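Local coordinates for N-acetylgalactosaminyltransferase 7 (Homo sapiens, PDB 6IWR), which is a manganese-containing glycosyltransferase that joins a GT-A-type domain to a ricin-type beta-trefoil lectin domain in a single chain, at residues A[158-163]-A[195-200]; A[165-170]-A[203-208]; A[407-412]-A[418-423]. All blocks are in the same frame, centred on the assembly; numbering follows the deposited sequence.

Contact 1 (A[158-163]-A[195-200]); sequences EGWSTL and KEKLDE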
loop_
_atom_site.group_PDB
_atom_site.type_symbol
_atom_site.label_atom_id
_atom_site.label_comp_id
_atom_site.label_asym_id
_atom_site.label_seq_id
_atom_site.Cartn_x
_atom_site.Cartn_y
_atom_site.Cartn_z
ATOM N N GLU A 158 -9.754 -20.272 -10.779
ATOM C CA GLU A 158 -9.278 -19.488 -11.909
ATOM C C GLU A 158 -10.436 -18.996 -12.774
ATOM O O GLU A 158 -11.483 -19.644 -12.888
ATOM C CB GLU A 158 -8.318 -20.328 -12.748
ATOM C CG GLU A 158 -7.580 -19.557 -13.818
ATOM C CD GLU A 158 -6.488 -18.647 -13.247
ATOM O OE1 GLU A 158 -6.023 -18.888 -12.102
ATOM O OE2 GLU A 158 -6.101 -17.686 -13.955
ATOM N N GLY A 159 -10.243 -17.824 -13.371
ATOM C CA GLY A 159 -11.212 -17.334 -14.335
ATOM C C GLY A 159 -11.265 -18.229 -15.563
ATOM O O GLY A 159 -10.246 -18.741 -16.033
ATOM N N TRP A 160 -12.471 -18.408 -16.097
ATOM C CA TRP A 160 -12.659 -19.359 -17.187
ATOM C C TRP A 160 -11.749 -19.056 -18.379
ATOM O O TRP A 160 -11.094 -19.949 -18.928
ATOM C CB TRP A 160 -14.122 -19.344 -17.613
ATOM C CG TRP A 160 -14.385 -20.104 -18.850
ATOM C CD1 TRP A 160 -14.295 -19.646 -20.127
ATOM C CD2 TRP A 160 -14.782 -21.481 -18.934
ATOM N NE1 TRP A 160 -14.613 -20.660 -21.004
ATOM C CE2 TRP A 160 -14.911 -21.796 -20.291
ATOM C CE3 TRP A 160 -15.037 -22.476 -17.986
ATOM C CZ2 TRP A 160 -15.278 -23.068 -20.730
ATOM C CZ3 TRP A 160 -15.413 -23.733 -18.426
ATOM C CH2 TRP A 160 -15.532 -24.015 -19.779
ATOM N N SER A 161 -11.707 -17.810 -18.811
ATOM C CA SER A 161 -11.008 -17.525 -20.049
ATOM C C SER A 161 -9.501 -17.532 -19.866
ATOM O O SER A 161 -8.780 -17.915 -20.793
ATOM C CB SER A 161 -11.491 -16.191 -20.630
ATOM O OG SER A 161 -11.027 -15.081 -19.886
ATOM N N THR A 162 -8.997 -17.147 -18.699
ATOM C CA THR A 162 -7.569 -17.323 -18.474
ATOM C C THR A 162 -7.196 -18.806 -18.405
ATOM O O THR A 162 -6.161 -19.213 -18.938
ATOM C CB THR A 162 -7.134 -16.581 -17.205
ATOM O OG1 THR A 162 -8.056 -16.855 -16.144
ATOM C CG2 THR A 162 -7.094 -15.087 -17.461
ATOM N N LEU A 163 -8.026 -19.632 -17.774
ATOM C CA LEU A 163 -7.720 -21.056 -17.675
ATOM C C LEU A 163 -7.742 -21.712 -19.049
ATOM O O LEU A 163 -6.829 -22.471 -19.403
ATOM C CB LEU A 163 -8.716 -21.751 -16.742
ATOM C CG LEU A 163 -8.611 -23.281 -16.670
ATOM C CD1 LEU A 163 -7.166 -23.666 -16.390
ATOM C CD2 LEU A 163 -9.551 -23.888 -15.616
ATOM N N LYS A 195 -16.916 -26.270 -12.700
ATOM C CA LYS A 195 -17.379 -27.637 -12.609
ATOM C C LYS A 195 -18.592 -27.886 -13.480
ATOM O O LYS A 195 -19.511 -27.093 -13.494
ATOM C CB LYS A 195 -17.721 -27.944 -11.165
ATOM C CG LYS A 195 -18.831 -27.080 -10.616
ATOM C CD LYS A 195 -18.405 -26.380 -9.345
ATOM C CE LYS A 195 -19.251 -26.820 -8.173
ATOM N NZ LYS A 195 -18.661 -26.383 -6.887
ATOM N N GLU A 196 -18.620 -29.008 -14.167
ATOM C CA GLU A 196 -19.721 -29.348 -15.057
ATOM C C GLU A 196 -19.652 -28.579 -16.338
ATOM O O GLU A 196 -19.556 -29.166 -17.389
ATOM C CB GLU A 196 -21.072 -29.100 -14.404
ATOM C CG GLU A 196 -21.582 -30.237 -13.553
ATOM C CD GLU A 196 -21.738 -29.833 -12.107
ATOM O OE1 GLU A 196 -21.792 -28.625 -11.842
ATOM O OE2 GLU A 196 -21.803 -30.712 -11.231
ATOM N N LYS A 197 -19.656 -27.263 -16.256
ATOM C CA LYS A 197 -19.451 -26.466 -17.438
ATOM C C LYS A 197 -18.073 -26.818 -17.936
ATOM O O LYS A 197 -17.860 -26.975 -19.114
ATOM C CB LYS A 197 -19.555 -24.985 -17.117
ATOM C CG LYS A 197 -18.884 -24.086 -18.129
ATOM C CD LYS A 197 -18.898 -22.652 -17.667
ATOM C CE LYS A 197 -18.371 -21.702 -18.726
ATOM N NZ LYS A 197 -18.997 -21.893 -20.052
ATOM N N LEU A 198 -17.143 -26.975 -17.007
ATOM C CA LEU A 198 -15.799 -27.409 -17.322
ATOM C C LEU A 198 -15.714 -28.841 -17.816
ATOM O O LEU A 198 -15.085 -29.104 -18.816
ATOM C CB LEU A 198 -14.911 -27.219 -16.097
ATOM C CG LEU A 198 -13.420 -27.515 -16.124
ATOM C CD1 LEU A 198 -12.947 -27.738 -17.531
ATOM C CD2 LEU A 198 -12.660 -26.368 -15.512
ATOM N N ASP A 199 -16.392 -29.757 -17.139
ATOM C CA ASP A 199 -16.416 -31.150 -17.572
ATOM C C ASP A 199 -16.956 -31.275 -18.983
ATOM O O ASP A 199 -16.392 -31.996 -19.811
ATOM C CB ASP A 199 -17.260 -31.981 -16.626
ATOM C CG ASP A 199 -16.582 -32.210 -15.339
ATOM O OD1 ASP A 199 -15.474 -32.779 -15.362
ATOM O OD2 ASP A 199 -17.143 -31.810 -14.308
ATOM N N GLU A 200 -18.031 -30.549 -19.285
ATOM C CA GLU A 200 -18.660 -30.675 -20.592
ATOM C C GLU A 200 -17.825 -30.005 -21.683
ATOM O O GLU A 200 -17.591 -30.599 -22.746
ATOM C CB GLU A 200 -20.073 -30.104 -20.537
ATOM C CG GLU A 200 -21.070 -30.864 -21.396
ATOM C CD GLU A 200 -21.247 -32.299 -20.952
ATOM O OE1 GLU A 200 -21.205 -32.576 -19.725
ATOM O OE2 GLU A 200 -21.426 -33.150 -21.847
#

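Contact 2 (A[165-170]-A[203-208]); sequences RTVHSV and KLWNGL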
loop_
_atom_site.group_PDB
_atom_site.type_symbol
_atom_site.label_atom_id
_atom_site.label_comp_id
_atom_site.label_asym_id
_atom_site.label_seq_id
_atom_site.Cartn_x
_atom_site.Cartn_y
_atom_site.Cartn_z
ATOM N N ARG A 165 -7.471 -20.327 -21.983
ATOM C CA ARG A 165 -6.472 -19.818 -22.918
ATOM C C ARG A 165 -5.123 -20.482 -22.682
ATOM O O ARG A 165 -4.379 -20.737 -23.639
ATOM C CB ARG A 165 -6.362 -18.296 -22.828
ATOM C CG ARG A 165 -5.382 -17.658 -23.839
ATOM C CD ARG A 165 -5.776 -16.202 -24.242
ATOM N NE ARG A 165 -6.122 -15.414 -23.064
ATOM C CZ ARG A 165 -7.304 -14.862 -22.821
ATOM N NH1 ARG A 165 -7.477 -14.203 -21.679
ATOM N NH2 ARG A 165 -8.300 -14.936 -23.700
ATOM N N THR A 166 -4.793 -20.792 -21.421
ATOM C CA THR A 166 -3.586 -21.569 -21.157
ATOM C C THR A 166 -3.613 -22.861 -21.960
ATOM O O THR A 166 -2.692 -23.165 -22.732
ATOM C CB THR A 166 -3.481 -21.915 -19.675
ATOM O OG1 THR A 166 -3.745 -20.764 -18.867
ATOM C CG2 THR A 166 -2.096 -22.474 -19.358
ATOM N N VAL A 167 -4.697 -23.623 -21.776
ATOM C CA VAL A 167 -4.879 -24.899 -22.449
ATOM C C VAL A 167 -4.905 -24.713 -23.960
ATOM O O VAL A 167 -4.202 -25.416 -24.701
ATOM C CB VAL A 167 -6.161 -25.586 -21.930
ATOM C CG1 VAL A 167 -6.512 -26.799 -22.796
ATOM C CG2 VAL A 167 -5.981 -26.016 -20.465
ATOM N N HIS A 168 -5.749 -23.801 -24.449
ATOM C CA HIS A 168 -5.774 -23.550 -25.888
ATOM C C HIS A 168 -4.367 -23.264 -26.394
ATOM O O HIS A 168 -3.912 -23.844 -27.387
ATOM C CB HIS A 168 -6.715 -22.381 -26.228
ATOM C CG HIS A 168 -8.150 -22.782 -26.399
ATOM N ND1 HIS A 168 -8.760 -22.884 -27.632
ATOM C CD2 HIS A 168 -9.101 -23.098 -25.486
ATOM C CE1 HIS A 168 -10.020 -23.250 -27.471
ATOM N NE2 HIS A 168 -10.256 -23.381 -26.178
ATOM N N SER A 169 -3.647 -22.394 -25.691
ATOM C CA SER A 169 -2.300 -22.043 -26.110
ATOM C C SER A 169 -1.410 -23.282 -26.187
ATOM O O SER A 169 -0.687 -23.469 -27.170
ATOM C CB SER A 169 -1.758 -20.975 -25.159
ATOM O OG SER A 169 -0.558 -21.347 -24.524
ATOM N N VAL A 170 -1.482 -24.165 -25.183
ATOM C CA VAL A 170 -0.668 -25.386 -25.184
ATOM C C VAL A 170 -1.046 -26.285 -26.356
ATOM O O VAL A 170 -0.175 -26.810 -27.074
ATOM C CB VAL A 170 -0.815 -26.135 -23.848
ATOM C CG1 VAL A 170 -0.197 -27.532 -23.965
ATOM C CG2 VAL A 170 -0.191 -25.339 -22.713
ATOM N N LYS A 203 -14.697 -31.833 -23.241
ATOM C CA LYS A 203 -14.922 -32.856 -24.257
ATOM C C LYS A 203 -14.471 -32.387 -25.635
ATOM O O LYS A 203 -14.280 -33.208 -26.538
ATOM C CB LYS A 203 -16.404 -33.266 -24.261
ATOM C CG LYS A 203 -16.779 -34.131 -23.048
ATOM C CD LYS A 203 -18.215 -34.600 -23.037
ATOM C CE LYS A 203 -18.661 -34.958 -21.630
ATOM N NZ LYS A 203 -20.069 -35.443 -21.531
ATOM N N LEU A 204 -14.267 -31.078 -25.794
ATOM C CA LEU A 204 -13.792 -30.497 -27.046
ATOM C C LEU A 204 -12.580 -31.226 -27.622
ATOM O O LEU A 204 -12.391 -31.252 -28.841
ATOM C CB LEU A 204 -13.461 -29.026 -26.791
ATOM C CG LEU A 204 -13.310 -28.001 -27.907
ATOM C CD1 LEU A 204 -12.113 -27.111 -27.569
ATOM C CD2 LEU A 204 -13.184 -28.621 -29.294
ATOM N N TRP A 205 -11.733 -31.807 -26.765
ATOM C CA TRP A 205 -10.440 -32.364 -27.165
ATOM C C TRP A 205 -10.390 -33.890 -27.068
ATOM O O TRP A 205 -9.305 -34.481 -27.090
ATOM C CB TRP A 205 -9.321 -31.753 -26.323
ATOM C CG TRP A 205 -9.089 -30.312 -26.567
ATOM C CD1 TRP A 205 -8.511 -29.750 -27.670
ATOM C CD2 TRP A 205 -9.387 -29.234 -25.676
ATOM N NE1 TRP A 205 -8.457 -28.391 -27.534
ATOM C CE2 TRP A 205 -8.991 -28.043 -26.322
ATOM C CE3 TRP A 205 -9.970 -29.159 -24.409
ATOM C CZ2 TRP A 205 -9.160 -26.789 -25.751
ATOM C CZ3 TRP A 205 -10.130 -27.917 -23.830
ATOM C CH2 TRP A 205 -9.724 -26.741 -24.504
ATOM N N ASN A 206 -11.535 -34.540 -26.927
ATOM C CA ASN A 206 -11.627 -35.984 -27.124
ATOM C C ASN A 206 -10.843 -36.761 -26.092
ATOM O O ASN A 206 -10.378 -37.863 -26.374
ATOM C CB ASN A 206 -11.159 -36.385 -28.516
ATOM C CG ASN A 206 -12.064 -35.853 -29.587
ATOM O OD1 ASN A 206 -11.624 -35.520 -30.683
ATOM N ND2 ASN A 206 -13.344 -35.736 -29.262
ATOM N N GLY A 207 -10.706 -36.228 -24.883
ATOM C CA GLY A 207 -9.981 -36.954 -23.861
ATOM C C GLY A 207 -8.527 -36.577 -23.728
ATOM O O GLY A 207 -7.876 -37.021 -22.785
ATOM N N LEU A 208 -7.995 -35.759 -24.638
ATOM C CA LEU A 208 -6.628 -35.279 -24.484
ATOM C C LEU A 208 -6.466 -34.508 -23.181
ATOM O O LEU A 208 -5.422 -34.604 -22.519
ATOM C CB LEU A 208 -6.258 -34.400 -25.684
ATOM C CG LEU A 208 -4.791 -34.351 -26.143
ATOM C CD1 LEU A 208 -4.250 -32.967 -25.870
ATOM C CD2 LEU A 208 -3.923 -35.432 -25.494
#

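Contact 3 (A[407-412]-A[418-423]); sequences RVVEVW and DYFYAS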
loop_
_atom_site.group_PDB
_atom_site.type_symbol
_atom_site.label_atom_id
_atom_site.label_comp_id
_atom_site.label_asym_id
_atom_site.label_seq_id
_atom_site.Cartn_x
_atom_site.Cartn_y
_atom_site.Cartn_z
ATOM N N ARG A 407 12.168 -26.157 7.080
ATOM C CA ARG A 407 12.371 -27.528 6.633
ATOM C C ARG A 407 13.411 -27.570 5.526
ATOM O O ARG A 407 14.367 -28.351 5.575
ATOM C CB ARG A 407 11.044 -28.137 6.178
ATOM C CG ARG A 407 9.975 -28.189 7.281
ATOM C CD ARG A 407 8.701 -28.817 6.788
ATOM N NE ARG A 407 8.942 -30.141 6.236
ATOM C CZ ARG A 407 9.033 -31.256 6.963
ATOM N NH1 ARG A 407 8.930 -31.210 8.282
ATOM N NH2 ARG A 407 9.255 -32.430 6.382
ATOM N N VAL A 408 13.278 -26.691 4.543
ATOM C CA VAL A 408 14.232 -26.692 3.443
ATOM C C VAL A 408 15.636 -26.455 3.961
ATOM O O VAL A 408 16.576 -27.178 3.602
ATOM C CB VAL A 408 13.845 -25.648 2.387
ATOM C CG1 VAL A 408 14.884 -25.645 1.259
ATOM C CG2 VAL A 408 12.458 -25.960 1.848
ATOM N N VAL A 409 15.802 -25.428 4.804
ATOM C CA VAL A 409 17.137 -25.031 5.248
ATOM C C VAL A 409 17.772 -26.137 6.080
ATOM O O VAL A 409 18.949 -26.478 5.895
ATOM C CB VAL A 409 17.070 -23.707 6.029
ATOM C CG1 VAL A 409 18.354 -23.496 6.853
ATOM C CG2 VAL A 409 16.816 -22.520 5.069
ATOM N N GLU A 410 16.996 -26.716 7.007
ATOM C CA GLU A 410 17.539 -27.695 7.937
ATOM C C GLU A 410 18.031 -28.954 7.218
ATOM O O GLU A 410 18.958 -29.629 7.702
ATOM C CB GLU A 410 16.483 -28.051 8.988
ATOM C CG GLU A 410 16.419 -27.131 10.238
ATOM C CD GLU A 410 17.761 -26.942 10.927
ATOM O OE1 GLU A 410 17.990 -25.845 11.502
ATOM O OE2 GLU A 410 18.586 -27.883 10.877
ATOM N N VAL A 411 17.446 -29.300 6.069
ATOM C CA VAL A 411 17.894 -30.523 5.407
ATOM C C VAL A 411 18.998 -30.240 4.382
ATOM O O VAL A 411 19.840 -31.105 4.140
ATOM C CB VAL A 411 16.701 -31.293 4.786
ATOM C CG1 VAL A 411 15.721 -30.356 4.204
ATOM C CG2 VAL A 411 17.177 -32.251 3.692
ATOM N N TRP A 412 19.061 -29.031 3.818
ATOM C CA TRP A 412 19.917 -28.781 2.658
ATOM C C TRP A 412 21.036 -27.774 2.875
ATOM O O TRP A 412 22.073 -27.900 2.223
ATOM C CB TRP A 412 19.074 -28.325 1.451
ATOM C CG TRP A 412 18.184 -29.405 0.942
ATOM C CD1 TRP A 412 16.811 -29.467 1.025
ATOM C CD2 TRP A 412 18.600 -30.628 0.324
ATOM N NE1 TRP A 412 16.355 -30.665 0.477
ATOM C CE2 TRP A 412 17.436 -31.385 0.043
ATOM C CE3 TRP A 412 19.848 -31.171 -0.001
ATOM C CZ2 TRP A 412 17.493 -32.640 -0.550
ATOM C CZ3 TRP A 412 19.897 -32.426 -0.596
ATOM C CH2 TRP A 412 18.732 -33.142 -0.864
ATOM N N ASP A 418 22.991 -21.077 9.681
ATOM C CA ASP A 418 23.314 -19.908 10.506
ATOM C C ASP A 418 22.945 -18.599 9.818
ATOM O O ASP A 418 22.454 -17.665 10.468
ATOM C CB ASP A 418 24.807 -19.887 10.850
ATOM C CG ASP A 418 25.248 -21.104 11.617
ATOM O OD1 ASP A 418 24.372 -21.852 12.102
ATOM O OD2 ASP A 418 26.476 -21.314 11.711
ATOM N N TYR A 419 23.210 -18.489 8.514
ATOM C CA TYR A 419 22.850 -17.253 7.823
ATOM C C TYR A 419 21.335 -17.075 7.770
ATOM O O TYR A 419 20.831 -15.959 7.935
ATOM C CB TYR A 419 23.468 -17.233 6.422
ATOM C CG TYR A 419 24.965 -17.389 6.479
ATOM C CD1 TYR A 419 25.736 -16.438 7.123
ATOM C CD2 TYR A 419 25.599 -18.502 5.945
ATOM C CE1 TYR A 419 27.083 -16.563 7.226
ATOM C CE2 TYR A 419 26.964 -18.640 6.034
ATOM C CZ TYR A 419 27.703 -17.660 6.675
ATOM O OH TYR A 419 29.071 -17.763 6.785
ATOM N N PHE A 420 20.587 -18.157 7.561
ATOM C CA PHE A 420 19.137 -18.022 7.518
ATOM C C PHE A 420 18.587 -17.577 8.875
ATOM O O PHE A 420 17.685 -16.726 8.946
ATOM C CB PHE A 420 18.498 -19.334 7.077
ATOM C CG PHE A 420 17.011 -19.302 7.124
ATOM C CD1 PHE A 420 16.278 -18.683 6.120
ATOM C CD2 PHE A 420 16.340 -19.848 8.196
ATOM C CE1 PHE A 420 14.893 -18.632 6.192
ATOM C CE2 PHE A 420 14.967 -19.790 8.275
ATOM C CZ PHE A 420 14.245 -19.187 7.280
ATOM N N TYR A 421 19.140 -18.125 9.967
ATOM C CA TYR A 421 18.690 -17.791 11.314
ATOM C C TYR A 421 19.108 -16.386 11.758
ATOM O O TYR A 421 18.377 -15.756 12.535
ATOM C CB TYR A 421 19.193 -18.857 12.280
ATOM C CG TYR A 421 18.481 -20.180 12.126
ATOM C CD1 TYR A 421 17.108 -20.222 11.893
ATOM C CD2 TYR A 421 19.171 -21.382 12.218
ATOM C CE1 TYR A 421 16.438 -21.415 11.750
ATOM C CE2 TYR A 421 18.509 -22.596 12.072
ATOM C CZ TYR A 421 17.139 -22.599 11.845
ATOM O OH TYR A 421 16.470 -23.794 11.702
ATOM N N ALA A 422 20.251 -15.877 11.279
ATOM C CA ALA A 422 20.579 -14.465 11.463
ATOM C C ALA A 422 19.592 -13.555 10.737
ATOM O O ALA A 422 19.244 -12.485 11.254
ATOM C CB ALA A 422 21.999 -14.170 10.977
ATOM N N SER A 423 19.129 -13.961 9.548
ATOM C CA SER A 423 18.138 -13.159 8.841
ATOM C C SER A 423 16.770 -13.264 9.491
ATOM O O SER A 423 16.054 -12.266 9.563
ATOM C CB SER A 423 18.054 -13.579 7.376
ATOM O OG SER A 423 19.321 -13.515 6.758
#

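Contact 1 (A[158-163]-A[195-200])
K197 lays its side chain from CG outward across one face of the W160 indole, the two side chains reaching toward each other from opposite directions. With CG anti to the backbone N (chi1 159°), K197 CB sends the chain out from the first turn of helix 197-201 toward helix 160-173. The first carbon to meet the ring is K197 CG, 3.5 Å from W160 CZ3 at the outer rim of the benzo ring. K197 CD comes next, 3.7 Å from the same W160 CZ3, still in extended form. K197 CE then stands over the middle of the six-membered ring, 3.4 Å from its centroid and 9° off the normal, a CH-pi contact. A bend at the last torsion (chi4 50°) keeps the ammonium above the ring as well: K197 NZ is 4.0 Å from that centroid, in cation-pi geometry. At the ring edge, in plane, the backbone of L198 approaches, with L198 CA 3.9 Å from W160 CZ3. Deeper in, L163 CD2 and L198 CD2 touch at 4.0 Å, their side chains crossing at about a right angle, and both leucines also pack on F155 of the parallel strand 149-155. The joint is thus apolar at its base and cationic only at its outer end, where the electron-rich indole face probably stabilises the charge of the exposed lysine.

Contact 2 (A[165-170]-A[203-208])
H168 and W205 both turn CG anti to the carbonyl carbon (chi1 -86° and -67°), and this swings the imidazole off the side of helix 160-173 to meet the indole that reaches in from the loop before strand 209-213. V167 adds a methyl from the same helix: its CG1 lies anti to the backbone N and faces the indole. The two rings form a T-shaped pair. W205 presents the edge of its six-membered ring to the face of H168, with planes at 73° and centroids 5.2 Å apart, and the closest atoms are H168 NE2 and W205 CZ2 at 3.6 Å. V167 CG1 covers one face of the indole, 4.0 Å from the centroid of the six-membered ring in a CH-pi contact, while L204 CD1, from the preceding residue, lies over the opposite face. The indole is therefore sandwiched between two aliphatic groups as its rim abuts the histidine. Polar bonds fix the rotation of the imidazole: H168 ND1 pairs with D126 and H168 NE2 with the hydroxyl of Y201, an arrangement in which the carboxylate probably favours a proton on ND1. Just beyond the tryptophan the chain reverses in a type I' beta turn from W205 to L208, closed by L208 N to W205 O at 3.1 Å, and then enters strand 209-213. M164 and I171 of helix 160-173 pack on W205 too, and V167 rests on I153 and L184 of the sheet beneath. Helix 160-173 is the crossover between parallel strands 149-155 and 179-186, so the contact ties one beta-alpha-beta unit to the connection of the next, as in the Rossmann-like half of a GT-A fold.

Contact 3 (A[407-412]-A[418-423])
This is a helix-to-helix contact within a local helical hairpin, between the C-terminal part of helix 400-412 and the short helix 417-423 that follows it, and it combines one apolar touch with one side-chain hydrogen bond. V409 and F420, the residues with the closest backbones, supply the apolar part. V409 CG2 sits over one face of the phenyl ring, 4.1 Å from its centroid and 21° off the normal, and comes nearest to F420 CG at 3.8 Å. Chi1 of 175°, with CG anti to the backbone N, directs the F420 ring toward helix 400-412; Y405 and V406, earlier on that helix, also pack on the ring. A connection of only a few residues separates the helices, which run in roughly opposite directions. Helix 355-365 lies against V408 and W412, while the far end of the hairpin reaches the beta-trefoil, where A422 O accepts a hydrogen bond from N471. One residue along from the apolar pair, Y421 OH donates to E410 OE1 at 2.6 Å, and OE1 accepts on its anti lone pair, the one away from OE2. The carboxylate is turned only 25° from the plane of the tyrosine ring, and OE1 lies at the ring edge, 3.3 Å from Y421 CE2. A bend at chi2 carries the E410 carboxylate across to this hydroxyl, and its other oxygen, OE2, forms a salt bridge with K417, so both oxygens are engaged. On the second helix Y419 O takes S423 OG at 3.1 Å as well as S423 N, the two donors coming from opposite faces of the carbonyl plane.

How the contacts relate
Contacts 1 and 2 are neighbours, their centres 11 Å apart, and both use helix 160-173: its first turn in contact 1, its middle in contact 2. Along the chain the two pairs of segments interleave, and Y201, between 195-200 and 203-208, serves both, with its ring edge-to-face against W160 and its hydroxyl bonded to H168. E200 and K203 also form a salt bridge. Contact 1 does not reach the metal: the L163 side chain is about 12 Å from the manganese ion. Contact 3 is on the opposite side of the chain's centre, with centres about 40 Å from contact 1 and 42 Å from contact 2, and touches neither.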